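PDB 3OT1: 4-methyl-5(B-hydroxyethyl)-thiazole monophosphate biosynthesis enzyme from Vibrio cholerae O1 biovar El Tor, which is of unknown function but belongs to the DJ-1 superfamily and may act in thiazole monophosphate biosynthesis. Local coordinates for residues Gly104-Pro114 / His156-Ala166; Phe124-His132 / Ser141-Val149. One frame throughout, in Å; residues are numbered along the deposited sequence. Where two conformers were deposited one is given.

Both contacts lie in one DJ-1/PfpI family fold, their centres about 10 Å apart. Interaction 1 joins two neighbouring parallel strands, 106-110 and 157-160, near the centre of the chain. Interaction 2 lies farther out, about 14 Å from that centre. It pairs two parts of the loop between helix 113-119 and strand 149-152. In chain order, 104-114 comes first, then 124-132 and 141-149, and 156-166 last. The two meet directly. T159 OG1 is probably hydrogen-bonded to T130 N, and S160 OG to R148 O. The loop pair is thereby fastened to strand 157-160, which strand 149-152 flanks antiparallel.

Interaction 1 (Gly104-Pro114 / His156-Ala166); sequences GKLVAAICATP and HLLTSQGPGTA
L158 O accepts from A109 N (2.9 Å), nearly along the C=O axis; A108 CA adds a C-H...O contact at 3.1 Å. The parallel strands 106-110 and 157-160 are joined by five backbone bonds. One runs from L158 N to V107 O (2.9 Å), in the carbonyl plane. The last, C111 N to S160 O (3.0 Å), comes from 38° above the plane. There the first strand breaks into a type II' turn from I110 to T113, with C111 at positive phi.

On the face shared with S160, the I110 side chain leans over the neighbouring strand. CG1 lies anti to the backbone N (chi1 -171°), and CD1 comes to 3.9 Å from A166 CB, beside the G162 carbonyl. T165 OG1 donates to S160 OG (2.7 Å), which also bonds R148 O, and accepts from G162 N, tying the loop back to the strand end. P114 CG slides past T159 CG2. At the other end the H156 ring lies with one face over G104 O.

C111 touches E24. Strand, strained turn and helix are consistent with the nucleophile elbow of DJ-1 relatives. The bond to S160 O and a backbone bond to H132 hold C111 in place.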
loop_
_atom_site.group_PDB
_atom_site.type_symbol
_atom_site.label_atom_id
_atom_site.label_comp_id
_atom_site.label_asym_id
_atom_site.label_seq_id
_atom_site.Cartn_x
_atom_site.Cartn_y
_atom_site.Cartn_z
ATOM N N GLY A 104 -20.501 -2.177 20.008
ATOM C CA GLY A 104 -20.323 -3.529 19.525
ATOM C C GLY A 104 -19.710 -3.636 18.148
ATOM O O GLY A 104 -19.794 -4.686 17.516
ATOM N N LYS A 105 -19.077 -2.565 17.690
ATOM C CA LYS A 105 -18.543 -2.503 16.330
ATOM C C LYS A 105 -17.107 -2.935 16.258
ATOM O O LYS A 105 -16.342 -2.693 17.180
ATOM C CB LYS A 105 -18.679 -1.086 15.817
ATOM C CG LYS A 105 -20.154 -0.684 15.607
ATOM C CD LYS A 105 -20.350 0.798 15.357
ATOM C CE LYS A 105 -21.819 1.062 15.046
ATOM N NZ LYS A 105 -22.099 2.510 14.918
ATOM N N LEU A 106 -16.741 -3.529 15.125
ATOM C CA LEU A 106 -15.365 -3.880 14.865
ATOM C C LEU A 106 -14.439 -2.675 14.959
ATOM O O LEU A 106 -14.645 -1.656 14.306
ATOM C CB LEU A 106 -15.275 -4.480 13.471
ATOM C CG LEU A 106 -13.900 -4.993 13.041
ATOM C CD1 LEU A 106 -13.420 -6.161 13.928
ATOM C CD2 LEU A 106 -13.934 -5.401 11.550
ATOM N N VAL A 107 -13.383 -2.857 15.752
ATOM C CA VAL A 107 -12.231 -1.972 15.775
ATOM C C VAL A 107 -11.051 -2.794 15.278
ATOM O O VAL A 107 -10.819 -3.913 15.744
ATOM C CB VAL A 107 -11.993 -1.385 17.163
ATOM C CG1 VAL A 107 -10.686 -0.580 17.164
ATOM C CG2 VAL A 107 -13.200 -0.532 17.588
ATOM N N ALA A 108 -10.332 -2.220 14.313
ATOM C CA ALA A 108 -9.214 -2.895 13.662
ATOM C C ALA A 108 -8.000 -1.990 13.752
ATOM O O ALA A 108 -8.129 -0.799 13.533
ATOM C CB ALA A 108 -9.581 -3.173 12.201
ATOM N N ALA A 109 -6.840 -2.535 14.064
ATOM C CA ALA A 109 -5.631 -1.734 14.160
ATOM C C ALA A 109 -4.405 -2.534 13.784
ATOM O O ALA A 109 -4.340 -3.736 14.004
ATOM C CB ALA A 109 -5.468 -1.177 15.579
ATOM N N ILE A 110 -3.401 -1.849 13.242
ATOM C CA ILE A 110 -2.222 -2.506 12.725
ATOM C C ILE A 110 -0.954 -1.836 13.223
ATOM O O ILE A 110 -0.937 -0.653 13.550
ATOM C CB ILE A 110 -2.297 -2.559 11.169
ATOM C CG1 ILE A 110 -1.205 -3.425 10.523
ATOM C CG2 ILE A 110 -2.353 -1.164 10.568
ATOM C CD1 ILE A 110 -1.514 -3.787 9.086
ATOM N N CYS A 111 0.127 -2.620 13.179
ATOM C CA CYS A 111 1.473 -2.113 13.356
ATOM C C CYS A 111 1.715 -1.546 14.766
ATOM O O CYS A 111 1.506 -2.256 15.740
ATOM C CB CYS A 111 1.698 -1.109 12.203
ATOM S SG CYS A 111 3.247 -0.295 11.993
ATOM N N ALA A 112 2.176 -0.306 14.889
ATOM C CA ALA A 112 2.479 0.255 16.201
ATOM C C ALA A 112 1.236 0.522 17.042
ATOM O O ALA A 112 1.330 0.670 18.257
ATOM C CB ALA A 112 3.305 1.551 16.058
ATOM N N THR A 113 0.083 0.672 16.408
ATOM C CA THR A 113 -1.077 1.187 17.103
ATOM C C THR A 113 -1.570 0.331 18.268
ATOM O O THR A 113 -1.879 0.875 19.304
ATOM C CB THR A 113 -2.156 1.550 16.074
ATOM O OG1 THR A 113 -1.647 2.656 15.320
ATOM C CG2 THR A 113 -3.458 1.913 16.727
ATOM N N PRO A 114 -1.646 -0.999 18.117
ATOM C CA PRO A 114 -2.121 -1.774 19.292
ATOM C C PRO A 114 -1.190 -1.590 20.496
ATOM O O PRO A 114 -1.664 -1.635 21.633
ATOM C CB PRO A 114 -2.135 -3.219 18.783
ATOM C CG PRO A 114 -2.376 -3.069 17.279
ATOM C CD PRO A 114 -1.543 -1.846 16.927
ATOM N N HIS A 156 -14.641 -7.783 19.712
ATOM C CA HIS A 156 -14.761 -7.339 18.318
ATOM C C HIS A 156 -13.502 -6.602 17.875
ATOM O O HIS A 156 -13.580 -5.452 17.422
ATOM C CB HIS A 156 -15.974 -6.417 18.145
ATOM C CG HIS A 156 -17.241 -6.982 18.682
ATOM N ND1 HIS A 156 -17.803 -6.560 19.866
ATOM C CD2 HIS A 156 -18.037 -7.967 18.211
ATOM C CE1 HIS A 156 -18.908 -7.252 20.092
ATOM N NE2 HIS A 156 -19.072 -8.112 19.103
ATOM N N LEU A 157 -12.345 -7.241 18.041
ATOM C CA LEU A 157 -11.058 -6.581 17.822
ATOM C C LEU A 157 -10.204 -7.345 16.815
ATOM O O LEU A 157 -9.940 -8.534 16.962
ATOM C CB LEU A 157 -10.285 -6.481 19.149
ATOM C CG LEU A 157 -8.913 -5.827 19.033
ATOM C CD1 LEU A 157 -9.038 -4.348 18.692
ATOM C CD2 LEU A 157 -8.081 -6.052 20.297
ATOM N N LEU A 158 -9.747 -6.645 15.781
ATOM C CA LEU A 158 -8.872 -7.234 14.775
ATOM C C LEU A 158 -7.543 -6.493 14.818
ATOM O O LEU A 158 -7.534 -5.260 14.705
ATOM C CB LEU A 158 -9.491 -7.076 13.390
ATOM C CG LEU A 158 -8.711 -7.731 12.238
ATOM C CD1 LEU A 158 -8.774 -9.272 12.349
ATOM C CD2 LEU A 158 -9.249 -7.236 10.896
ATOM N N THR A 159 -6.439 -7.213 14.970
ATOM C CA THR A 159 -5.149 -6.580 14.927
ATOM C C THR A 159 -4.211 -7.282 13.950
ATOM O O THR A 159 -4.421 -8.425 13.557
ATOM C CB THR A 159 -4.507 -6.494 16.332
ATOM O OG1 THR A 159 -4.443 -7.799 16.910
ATOM C CG2 THR A 159 -5.258 -5.525 17.208
ATOM N N SER A 160 -3.173 -6.552 13.536
ATOM C CA SER A 160 -2.226 -7.093 12.586
ATOM C C SER A 160 -0.878 -6.389 12.751
ATOM O O SER A 160 -0.753 -5.451 13.516
ATOM C CB SER A 160 -2.791 -6.979 11.177
ATOM O OG SER A 160 -2.051 -7.658 10.187
ATOM N N GLN A 161 0.140 -6.861 12.052
ATOM C CA GLN A 161 1.530 -6.554 12.386
ATOM C C GLN A 161 2.231 -5.425 11.635
ATOM O O GLN A 161 2.988 -4.705 12.255
ATOM C CB GLN A 161 2.374 -7.823 12.255
ATOM C CG GLN A 161 1.953 -8.934 13.225
ATOM C CD GLN A 161 2.994 -10.006 13.344
ATOM O OE1 GLN A 161 4.142 -9.843 12.908
ATOM N NE2 GLN A 161 2.631 -11.098 13.995
ATOM N N GLY A 162 2.070 -5.268 10.332
ATOM C CA GLY A 162 2.929 -4.308 9.651
ATOM C C GLY A 162 2.579 -4.122 8.203
ATOM O O GLY A 162 1.580 -4.639 7.693
ATOM N N PRO A 163 3.430 -3.386 7.491
ATOM C CA PRO A 163 3.170 -3.097 6.095
ATOM C C PRO A 163 2.876 -4.365 5.286
ATOM O O PRO A 163 1.969 -4.383 4.460
ATOM C CB PRO A 163 4.462 -2.390 5.648
ATOM C CG PRO A 163 4.940 -1.696 6.869
ATOM C CD PRO A 163 4.630 -2.669 7.981
ATOM N N GLY A 164 3.661 -5.408 5.519
ATOM C CA GLY A 164 3.542 -6.651 4.784
ATOM C C GLY A 164 2.375 -7.526 5.168
ATOM O O GLY A 164 2.141 -8.544 4.512
ATOM N N THR A 165 1.625 -7.147 6.211
ATOM C CA THR A 165 0.377 -7.827 6.568
ATOM C C THR A 165 -0.857 -6.979 6.294
ATOM O O THR A 165 -1.970 -7.417 6.579
ATOM C CB THR A 165 0.368 -8.292 8.058
ATOM O OG1 THR A 165 0.286 -7.146 8.904
ATOM C CG2 THR A 165 1.590 -9.157 8.400
ATOM N N ALA A 166 -0.695 -5.785 5.737
ATOM C CA ALA A 166 -1.794 -4.856 5.634
ATOM C C ALA A 166 -2.895 -5.357 4.685
ATOM O O ALA A 166 -4.070 -5.161 4.946
ATOM C CB ALA A 166 -1.315 -3.458 5.247
#

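Interaction 2 (Phe124-His132 / Ser141-Val149); sequences FVGARMTCH and SERLSRQRV
A single beta bridge between M129, present as selenomethionine, and L144 ties together two parts of the long loop before strand 149-152. M129 N donates to R143 O (3.2 Å). S145 N donates to M129 O at 2.9 Å, with an almost straight N-H (177°), but from well above the carbonyl plane.

Two arginines cross beside the bridge. Their guanidinium planes are 88° apart. R128 CG sits over one face of the R143 guanidinium, offset toward its rim, 3.5 Å from R143 NH2. R143 folds back through bends at chi2 and chi3, and this brings NH2 to G126 O (2.8 Å). Its NE and NH1 grip the E142 carboxylate side-on, one nitrogen to each oxygen, and NE-OE2 is a salt bridge of 2.8 Å. The carboxylate and the G126 carbonyl thus fix the rotation of this guanidinium. They probably also offset the nearby charge of R128.

A bend at chi3 (54°) turns the R128 guanidinium back over the second arm, where NH1 makes a weak bond to L144 O. Two waters, held by R128 NE and NH1, connect it to Q147 OE1. Y152 of strand 149-152 packs against both arginines.

Past the bridge, the T130 side chain takes over. Its OG1 donates to S145 O (2.7 Å) from above the carbonyl plane, and it also takes a weak bond from Q161 NE2. T130 CG2 approaches Q147 O (3.4 Å). S145 OG accepts from Q147 N at 3.0 Å, which turns the chain after the bridge. Q147 was modelled in two conformers, so its water links are less certain.

Beyond T130 the first arm leads to H132, which is backbone-bonded to C111. The arrangement is an isolated beta bridge between irregular loop arms, followed by an ST turn at S145.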
loop_
_atom_site.group_PDB
_atom_site.type_symbol
_atom_site.label_atom_id
_atom_site.label_comp_id
_atom_site.label_asym_id
_atom_site.label_seq_id
_atom_site.Cartn_x
_atom_site.Cartn_y
_atom_site.Cartn_z
ATOM N N PHE A 124 -9.071 -2.105 25.128
ATOM C CA PHE A 124 -9.109 -3.551 24.889
ATOM C C PHE A 124 -8.302 -4.328 25.922
ATOM O O PHE A 124 -7.636 -5.319 25.615
ATOM C CB PHE A 124 -8.718 -3.884 23.439
ATOM C CG PHE A 124 -9.601 -3.210 22.463
ATOM C CD1 PHE A 124 -10.887 -3.671 22.278
ATOM C CD2 PHE A 124 -9.200 -2.063 21.800
ATOM C CE1 PHE A 124 -11.745 -3.025 21.411
ATOM C CE2 PHE A 124 -10.041 -1.420 20.942
ATOM C CZ PHE A 124 -11.320 -1.895 20.744
ATOM N N VAL A 125 -8.414 -3.888 27.169
ATOM C CA VAL A 125 -7.814 -4.603 28.274
ATOM C C VAL A 125 -8.365 -6.027 28.308
ATOM O O VAL A 125 -9.572 -6.251 28.173
ATOM C CB VAL A 125 -8.081 -3.898 29.619
ATOM C CG1 VAL A 125 -7.485 -4.699 30.780
ATOM C CG2 VAL A 125 -7.485 -2.513 29.613
ATOM N N GLY A 126 -7.466 -6.989 28.421
ATOM C CA GLY A 126 -7.864 -8.380 28.412
ATOM C C GLY A 126 -7.979 -9.033 27.045
ATOM O O GLY A 126 -8.130 -10.240 26.973
ATOM N N ALA A 127 -7.857 -8.273 25.961
ATOM C CA ALA A 127 -7.985 -8.844 24.615
ATOM C C ALA A 127 -6.687 -9.462 24.141
ATOM O O ALA A 127 -5.606 -8.940 24.429
ATOM C CB ALA A 127 -8.407 -7.781 23.615
ATOM N N ARG A 128 -6.793 -10.554 23.401
ATOM C CA ARG A 128 -5.671 -11.057 22.618
ATOM C C ARG A 128 -5.437 -10.105 21.455
ATOM O O ARG A 128 -6.398 -9.667 20.804
ATOM C CB ARG A 128 -5.954 -12.458 22.081
ATOM C CG ARG A 128 -6.100 -13.509 23.145
ATOM C CD ARG A 128 -5.925 -14.909 22.624
ATOM N NE ARG A 128 -4.655 -15.083 21.907
ATOM C CZ ARG A 128 -3.448 -15.245 22.466
ATOM N NH1 ARG A 128 -2.385 -15.410 21.679
ATOM N NH2 ARG A 128 -3.286 -15.261 23.792
HETATM N N MSE A 129 -4.168 -9.790 21.193
HETATM C CA MSE A 129 -3.813 -8.920 20.090
HETATM C C MSE A 129 -2.400 -9.148 19.653
HETATM O O MSE A 129 -1.554 -9.604 20.417
HETATM C CB MSE A 129 -4.020 -7.448 20.447
HETATM C CG MSE A 129 -3.161 -6.961 21.605
HETATM SE SE MSE A 129 -3.529 -5.132 22.109
HETATM C CE MSE A 129 -5.234 -5.367 22.944
ATOM N N THR A 130 -2.165 -8.773 18.396
ATOM C CA THR A 130 -0.821 -8.685 17.855
ATOM C C THR A 130 -0.512 -7.222 17.550
ATOM O O THR A 130 -1.339 -6.322 17.749
ATOM C CB THR A 130 -0.625 -9.582 16.614
ATOM O OG1 THR A 130 0.765 -9.751 16.362
ATOM C CG2 THR A 130 -1.282 -9.055 15.365
ATOM N N CYS A 131 0.720 -6.981 17.120
ATOM C CA CYS A 131 1.201 -5.647 16.760
ATOM C C CYS A 131 2.491 -5.825 15.994
ATOM O O CYS A 131 2.906 -6.949 15.728
ATOM C CB CYS A 131 1.413 -4.777 18.009
ATOM S SG CYS A 131 2.655 -5.333 19.168
ATOM N N HIS A 132 3.146 -4.720 15.668
ATOM C CA HIS A 132 4.442 -4.840 15.004
ATOM C C HIS A 132 5.426 -5.581 15.903
ATOM O O HIS A 132 5.474 -5.310 17.092
ATOM C CB HIS A 132 4.981 -3.460 14.689
ATOM C CG HIS A 132 6.124 -3.495 13.752
ATOM N ND1 HIS A 132 7.401 -3.819 14.146
ATOM C CD2 HIS A 132 6.159 -3.291 12.419
ATOM C CE1 HIS A 132 8.175 -3.810 13.076
ATOM N NE2 HIS A 132 7.455 -3.466 12.023
ATOM N N SER A 141 2.350 -10.653 27.972
ATOM C CA SER A 141 2.845 -11.846 27.311
ATOM C C SER A 141 1.766 -12.910 27.100
ATOM O O SER A 141 1.768 -13.594 26.080
ATOM C CB SER A 141 4.026 -12.434 28.094
ATOM O OG SER A 141 3.640 -12.708 29.434
ATOM N N GLU A 142 0.850 -13.043 28.058
ATOM C CA GLU A 142 -0.200 -14.055 27.983
ATOM C C GLU A 142 -1.292 -13.667 26.981
ATOM O O GLU A 142 -2.058 -14.523 26.567
ATOM C CB GLU A 142 -0.784 -14.332 29.385
ATOM C CG GLU A 142 -1.786 -15.498 29.454
ATOM C CD GLU A 142 -3.221 -15.083 29.131
ATOM O OE1 GLU A 142 -4.025 -15.960 28.748
ATOM O OE2 GLU A 142 -3.537 -13.878 29.247
ATOM N N ARG A 143 -1.348 -12.391 26.585
ATOM C CA ARG A 143 -2.341 -11.913 25.602
ATOM C C ARG A 143 -1.751 -11.715 24.208
ATOM O O ARG A 143 -2.492 -11.480 23.258
ATOM C CB ARG A 143 -2.933 -10.583 26.063
ATOM C CG ARG A 143 -3.690 -10.615 27.404
ATOM C CD ARG A 143 -5.089 -11.191 27.263
ATOM N NE ARG A 143 -5.127 -12.653 27.249
ATOM C CZ ARG A 143 -6.166 -13.401 26.860
ATOM N NH1 ARG A 143 -6.081 -14.734 26.920
ATOM N NH2 ARG A 143 -7.295 -12.848 26.421
ATOM N N LEU A 144 -0.429 -11.768 24.084
ATOM C CA LEU A 144 0.223 -11.521 22.790
ATOM C C LEU A 144 -0.038 -12.657 21.810
ATOM O O LEU A 144 0.228 -13.816 22.107
ATOM C CB LEU A 144 1.733 -11.350 22.971
ATOM C CG LEU A 144 2.523 -11.122 21.667
ATOM C CD1 LEU A 144 2.184 -9.799 20.960
ATOM C CD2 LEU A 144 4.014 -11.205 22.026
ATOM N N SER A 145 -0.534 -12.297 20.628
ATOM C CA SER A 145 -0.584 -13.176 19.489
ATOM C C SER A 145 0.569 -12.849 18.536
ATOM O O SER A 145 0.878 -11.662 18.315
ATOM C CB SER A 145 -1.890 -12.958 18.757
ATOM O OG SER A 145 -1.900 -13.692 17.558
ATOM N N ARG A 146 1.162 -13.881 17.942
ATOM C CA ARG A 146 2.138 -13.723 16.867
ATOM C C ARG A 146 1.543 -14.056 15.510
ATOM O O ARG A 146 2.271 -14.204 14.532
ATOM C CB ARG A 146 3.382 -14.579 17.125
ATOM C CG ARG A 146 4.159 -14.110 18.342
ATOM C CD ARG A 146 5.299 -15.043 18.724
ATOM N NE ARG A 146 6.075 -14.479 19.826
ATOM C CZ ARG A 146 5.707 -14.504 21.103
ATOM N NH1 ARG A 146 6.488 -13.955 22.022
ATOM N NH2 ARG A 146 4.571 -15.081 21.474
ATOM N N GLN A 147 0.224 -14.163 15.442
ATOM C CA GLN A 147 -0.427 -14.295 14.145
ATOM C C GLN A 147 -0.214 -13.032 13.331
ATOM O O GLN A 147 -0.187 -11.925 13.875
ATOM C CB GLN A 147 -1.922 -14.472 14.302
ATOM C CG GLN A 147 -2.367 -15.718 15.011
ATOM C CD GLN A 147 -3.734 -15.507 15.570
ATOM O OE1 GLN A 147 -3.907 -14.900 16.628
ATOM N NE2 GLN A 147 -4.721 -15.940 14.834
ATOM N N ARG A 148 -0.087 -13.202 12.025
ATOM C CA ARG A 148 -0.025 -12.057 11.123
ATOM C C ARG A 148 -1.291 -11.213 11.224
ATOM O O ARG A 148 -1.194 -9.979 11.171
ATOM C CB ARG A 148 0.202 -12.518 9.677
ATOM C CG ARG A 148 1.566 -13.158 9.453
ATOM C CD ARG A 148 1.719 -13.729 8.073
ATOM N NE ARG A 148 1.772 -12.701 7.053
ATOM C CZ ARG A 148 2.853 -11.987 6.742
ATOM N NH1 ARG A 148 4.009 -12.187 7.358
ATOM N NH2 ARG A 148 2.759 -11.093 5.781
ATOM N N VAL A 149 -2.450 -11.862 11.364
ATOM C CA VAL A 149 -3.741 -11.223 11.603
ATOM C C VAL A 149 -4.417 -11.971 12.764
ATOM O O VAL A 149 -4.572 -13.175 12.707
ATOM C CB VAL A 149 -4.632 -11.287 10.347
ATOM C CG1 VAL A 149 -5.992 -10.654 10.593
ATOM C CG2 VAL A 149 -3.959 -10.620 9.139
HETATM O O HOH W 1 -2.900 -16.290 18.681
HETATM O O HOH W 2 -5.343 -15.468 19.047
#